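PDB 1HFO: migration inhibitory factor from Trichinella spiralis, which belongs to the macrophage migration inhibitory factor family of small cytokine-like proteins and assembles as a trimer of identical subunits. Local coordinates for residues I64-S76 with I96-W108. Residues are numbered along the deposited sequence; the frame is centred on the assembly and turned at random.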
loop_
_atom_site.group_PDB
_atom_site.type_symbol
_atom_site.label_atom_id
_atom_site.label_comp_id
_atom_site.label_asym_id
_atom_site.label_seq_id
_atom_site.Cartn_x
_atom_site.Cartn_y
_atom_site.Cartn_z
ATOM N N ILE A 64 3.996 4.265 15.313
ATOM C CA ILE A 64 5.272 4.624 15.902
ATOM C C ILE A 64 5.224 4.035 17.313
ATOM O O ILE A 64 4.616 4.601 18.215
ATOM C CB ILE A 64 5.458 6.164 15.968
ATOM C CG1 ILE A 64 5.426 6.734 14.544
ATOM C CG2 ILE A 64 6.713 6.484 16.719
ATOM C CD1 ILE A 64 5.162 8.248 14.459
ATOM N N GLY A 65 5.832 2.867 17.476
ATOM C CA GLY A 65 5.817 2.211 18.769
ATOM C C GLY A 65 4.594 1.325 18.957
ATOM O O GLY A 65 3.607 1.406 18.220
ATOM N N GLY A 66 4.660 0.459 19.957
ATOM C CA GLY A 66 3.545 -0.433 20.220
ATOM C C GLY A 66 3.578 -1.681 19.369
ATOM O O GLY A 66 2.850 -2.641 19.636
ATOM N N ILE A 67 4.415 -1.673 18.336
ATOM C CA ILE A 67 4.539 -2.820 17.446
ATOM C C ILE A 67 5.954 -3.370 17.515
ATOM O O ILE A 67 6.934 -2.633 17.363
ATOM C CB ILE A 67 4.204 -2.440 15.976
ATOM C CG1 ILE A 67 2.694 -2.214 15.834
ATOM C CG2 ILE A 67 4.669 -3.537 15.019
ATOM C CD1 ILE A 67 2.254 -1.843 14.430
ATOM N N GLU A 68 6.050 -4.672 17.760
ATOM C CA GLU A 68 7.327 -5.352 17.852
ATOM C C GLU A 68 7.048 -6.838 17.976
ATOM O O GLU A 68 5.949 -7.237 18.357
ATOM C CB GLU A 68 8.123 -4.869 19.070
ATOM C CG GLU A 68 7.473 -5.182 20.408
ATOM C CD GLU A 68 8.361 -4.832 21.589
ATOM O OE1 GLU A 68 9.507 -5.331 21.634
ATOM O OE2 GLU A 68 7.917 -4.068 22.475
ATOM N N PRO A 69 8.039 -7.676 17.641
ATOM C CA PRO A 69 7.921 -9.134 17.707
ATOM C C PRO A 69 7.223 -9.664 18.961
ATOM O O PRO A 69 6.322 -10.494 18.867
ATOM C CB PRO A 69 9.373 -9.589 17.620
ATOM C CG PRO A 69 9.944 -8.598 16.647
ATOM C CD PRO A 69 9.383 -7.285 17.168
ATOM N N SER A 70 7.630 -9.168 20.126
ATOM C CA SER A 70 7.066 -9.622 21.393
ATOM C C SER A 70 5.637 -9.158 21.642
ATOM O O SER A 70 5.121 -9.315 22.751
ATOM C CB SER A 70 7.947 -9.163 22.562
ATOM O OG SER A 70 7.721 -7.800 22.883
ATOM N N ARG A 71 4.994 -8.591 20.625
ATOM C CA ARG A 71 3.625 -8.121 20.784
ATOM C C ARG A 71 2.710 -8.409 19.613
ATOM O O ARG A 71 1.490 -8.408 19.758
ATOM C CB ARG A 71 3.617 -6.620 21.057
ATOM C CG ARG A 71 4.080 -6.262 22.451
ATOM C CD ARG A 71 3.864 -4.802 22.734
ATOM N NE ARG A 71 2.490 -4.384 22.458
ATOM C CZ ARG A 71 2.038 -3.154 22.679
ATOM N NH1 ARG A 71 2.855 -2.237 23.179
ATOM N NH2 ARG A 71 0.783 -2.832 22.395
ATOM N N ASN A 72 3.297 -8.654 18.448
ATOM C CA ASN A 72 2.510 -8.895 17.251
ATOM C C ASN A 72 1.590 -10.097 17.292
ATOM O O ASN A 72 0.581 -10.119 16.596
ATOM C CB ASN A 72 3.426 -8.964 16.024
ATOM C CG ASN A 72 4.122 -7.633 15.755
ATOM O OD1 ASN A 72 3.572 -6.577 16.076
ATOM N ND2 ASN A 72 5.322 -7.673 15.169
ATOM N N ARG A 73 1.930 -11.102 18.088
ATOM C CA ARG A 73 1.074 -12.277 18.175
ATOM C C ARG A 73 -0.272 -11.891 18.790
ATOM O O ARG A 73 -1.325 -12.273 18.287
ATOM C CB ARG A 73 1.759 -13.349 19.013
ATOM C CG ARG A 73 1.110 -14.716 18.940
ATOM C CD ARG A 73 2.181 -15.796 18.900
ATOM N NE ARG A 73 2.825 -15.869 17.591
ATOM C CZ ARG A 73 3.954 -16.530 17.344
ATOM N NH1 ARG A 73 4.575 -17.177 18.323
ATOM N NH2 ARG A 73 4.454 -16.558 16.114
ATOM N N ASP A 74 -0.235 -11.134 19.880
ATOM C CA ASP A 74 -1.469 -10.705 20.528
ATOM C C ASP A 74 -2.212 -9.757 19.587
ATOM O O ASP A 74 -3.430 -9.856 19.406
ATOM C CB ASP A 74 -1.167 -10.001 21.853
ATOM C CG ASP A 74 -2.430 -9.643 22.616
ATOM O OD1 ASP A 74 -3.498 -10.186 22.263
ATOM O OD2 ASP A 74 -2.357 -8.830 23.565
ATOM N N HIS A 75 -1.481 -8.829 18.980
ATOM C CA HIS A 75 -2.113 -7.908 18.047
ATOM C C HIS A 75 -2.896 -8.688 17.004
ATOM O O HIS A 75 -4.032 -8.346 16.673
ATOM C CB HIS A 75 -1.072 -7.060 17.301
ATOM C CG HIS A 75 -0.358 -6.068 18.163
ATOM N ND1 HIS A 75 -0.893 -5.573 19.332
ATOM C CD2 HIS A 75 0.829 -5.438 17.997
ATOM C CE1 HIS A 75 -0.069 -4.680 19.849
ATOM N NE2 HIS A 75 0.983 -4.579 19.057
ATOM N N SER A 76 -2.258 -9.726 16.461
ATOM C CA SER A 76 -2.855 -10.547 15.410
ATOM C C SER A 76 -4.122 -11.302 15.800
ATOM O O SER A 76 -5.084 -11.375 15.024
ATOM C CB SER A 76 -1.831 -11.565 14.889
ATOM O OG SER A 76 -2.362 -12.245 13.763
ATOM N N ILE A 96 -1.720 -9.741 7.614
ATOM C CA ILE A 96 -1.543 -8.398 8.146
ATOM C C ILE A 96 -0.049 -8.165 8.377
ATOM O O ILE A 96 0.606 -8.924 9.090
ATOM C CB ILE A 96 -2.289 -8.175 9.484
ATOM C CG1 ILE A 96 -3.799 -8.310 9.267
ATOM C CG2 ILE A 96 -1.924 -6.776 10.046
ATOM C CD1 ILE A 96 -4.368 -7.462 8.138
ATOM N N HIS A 97 0.487 -7.111 7.766
ATOM C CA HIS A 97 1.884 -6.787 7.948
ATOM C C HIS A 97 1.988 -5.743 9.047
ATOM O O HIS A 97 1.403 -4.658 8.934
ATOM C CB HIS A 97 2.498 -6.199 6.676
ATOM C CG HIS A 97 3.980 -5.994 6.780
ATOM N ND1 HIS A 97 4.672 -5.113 5.979
ATOM C CD2 HIS A 97 4.895 -6.541 7.615
ATOM C CE1 HIS A 97 5.950 -5.125 6.315
ATOM N NE2 HIS A 97 6.113 -5.982 7.306
ATOM N N PHE A 98 2.723 -6.078 10.098
ATOM C CA PHE A 98 2.919 -5.183 11.232
ATOM C C PHE A 98 4.201 -4.380 11.033
ATOM O O PHE A 98 5.290 -4.939 10.833
ATOM C CB PHE A 98 2.974 -5.996 12.531
ATOM C CG PHE A 98 1.694 -6.733 12.837
ATOM C CD1 PHE A 98 0.562 -6.042 13.271
ATOM C CD2 PHE A 98 1.611 -8.120 12.673
ATOM C CE1 PHE A 98 -0.637 -6.710 13.535
ATOM C CE2 PHE A 98 0.417 -8.803 12.936
ATOM C CZ PHE A 98 -0.712 -8.100 13.367
ATOM N N VAL A 99 4.061 -3.058 11.062
ATOM C CA VAL A 99 5.193 -2.170 10.849
ATOM C C VAL A 99 5.426 -1.182 11.974
ATOM O O VAL A 99 4.543 -0.391 12.302
ATOM C CB VAL A 99 5.004 -1.361 9.548
ATOM C CG1 VAL A 99 6.230 -0.507 9.299
ATOM C CG2 VAL A 99 4.730 -2.304 8.372
ATOM N N ASN A 100 6.622 -1.217 12.550
ATOM C CA ASN A 100 7.004 -0.307 13.623
ATOM C C ASN A 100 7.721 0.857 12.934
ATOM O O ASN A 100 8.816 0.687 12.398
ATOM C CB ASN A 100 7.937 -1.035 14.595
ATOM C CG ASN A 100 8.504 -0.127 15.677
ATOM O OD1 ASN A 100 7.938 0.920 16.000
ATOM N ND2 ASN A 100 9.629 -0.547 16.264
ATOM N N LEU A 101 7.083 2.024 12.922
ATOM C CA LEU A 101 7.634 3.211 12.266
ATOM C C LEU A 101 8.532 4.058 13.163
ATOM O O LEU A 101 8.378 4.071 14.379
ATOM C CB LEU A 101 6.479 4.103 11.786
ATOM C CG LEU A 101 5.421 3.395 10.936
ATOM C CD1 LEU A 101 4.096 4.152 10.944
ATOM C CD2 LEU A 101 5.953 3.245 9.523
ATOM N N ASN A 102 9.476 4.768 12.550
ATOM C CA ASN A 102 10.321 5.687 13.313
ATOM C C ASN A 102 9.647 7.037 13.150
ATOM O O ASN A 102 9.178 7.373 12.066
ATOM C CB ASN A 102 11.743 5.741 12.754
ATOM C CG ASN A 102 12.493 4.451 12.983
ATOM O OD1 ASN A 102 12.359 3.833 14.034
ATOM N ND2 ASN A 102 13.302 4.047 12.010
ATOM N N GLY A 103 9.598 7.801 14.230
ATOM C CA GLY A 103 8.959 9.098 14.180
ATOM C C GLY A 103 9.444 9.966 13.043
ATOM O O GLY A 103 8.650 10.687 12.440
ATOM N N ASP A 104 10.745 9.903 12.755
ATOM C CA ASP A 104 11.313 10.718 11.681
ATOM C C ASP A 104 10.822 10.350 10.292
ATOM O O ASP A 104 11.030 11.118 9.356
ATOM C CB ASP A 104 12.849 10.665 11.675
ATOM C CG ASP A 104 13.466 11.318 12.898
ATOM O OD1 ASP A 104 12.870 12.285 13.428
ATOM O OD2 ASP A 104 14.552 10.878 13.322
ATOM N N ASP A 105 10.177 9.194 10.142
ATOM C CA ASP A 105 9.685 8.780 8.827
ATOM C C ASP A 105 8.185 9.016 8.655
ATOM O O ASP A 105 7.574 8.565 7.690
ATOM C CB ASP A 105 10.009 7.303 8.587
ATOM C CG ASP A 105 11.493 7.005 8.748
ATOM O OD1 ASP A 105 12.318 7.920 8.517
ATOM O OD2 ASP A 105 11.833 5.860 9.099
ATOM N N VAL A 106 7.589 9.752 9.579
ATOM C CA VAL A 106 6.154 9.988 9.511
ATOM C C VAL A 106 5.769 11.452 9.539
ATOM O O VAL A 106 6.053 12.155 10.509
ATOM C CB VAL A 106 5.407 9.287 10.673
ATOM C CG1 VAL A 106 3.935 9.657 10.635
ATOM C CG2 VAL A 106 5.597 7.758 10.567
ATOM N N GLY A 107 5.172 11.898 8.441
ATOM C CA GLY A 107 4.705 13.273 8.361
ATOM C C GLY A 107 3.267 13.368 8.839
ATOM O O GLY A 107 2.414 12.533 8.547
ATOM N N TRP A 108 2.994 14.419 9.597
ATOM C CA TRP A 108 1.662 14.663 10.110
ATOM C C TRP A 108 1.603 16.130 10.494
ATOM O O TRP A 108 2.558 16.647 11.068
ATOM C CB TRP A 108 1.385 13.805 11.355
ATOM C CG TRP A 108 0.087 14.205 12.021
ATOM C CD1 TRP A 108 -1.172 13.932 11.596
ATOM C CD2 TRP A 108 -0.045 15.017 13.198
ATOM N NE1 TRP A 108 -2.100 14.533 12.446
ATOM C CE2 TRP A 108 -1.425 15.200 13.431
ATOM C CE3 TRP A 108 0.877 15.611 14.076
ATOM C CZ2 TRP A 108 -1.910 15.950 14.511
ATOM C CZ3 TRP A 108 0.390 16.363 15.156
ATOM C CH2 TRP A 108 -0.997 16.521 15.355
HETATM O O HOH W 1 9.977 -3.346 16.235
#
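Phe-98 of strand 94-100 packs against the first turns of helix 69-87, joining the last two elements of a beta-alpha-beta unit of the MIF fold, here in a trimer. Its ring lies almost parallel to the Asn-72 amide, the planes 10° apart, with Asn-72 OD1 3.7 Å from Phe-98 CG. Farther out, Phe-98 CE1 meets His-75 CB at 3.8 Å and Phe-98 CZ reaches the backbone of Ser-76. Asn-72 and Ser-76 also have polar partners in the third subunit: Asn-72 ND2 donates to O of Asp-104 of the third subunit, and Ser-76 OG bonds to O of Thr-111 of that subunit.

Packing continues through the loop before the helix. Ile-67 crosses Phe-98 at about a right angle, CG2 against Phe-98 CB, while its CD1 methyl rests on a backbone carbonyl, 3.4 Å from Val-99 O. At the other end of the contact, Ile-64 CD1 meets Val-106 CB at 3.9 Å, the two side chains tip to tip.

Polar contacts fix the loop. Ile-64 CA makes a CA-H...O contact with Leu-101 O, and His-75 NE2 donates to Gly-66 O at 2.8 Å, with Gly-66 O close to the plane of the His-75 ring. With CG anti to the backbone N (chi1 174°), Asn-100 turns its amide to the loop: ND2 donates to a water that weakly bonds Ile-67 O, and OD1 accepts from Gly-65 N at 3.2 Å, the N-H...O angle being 147°.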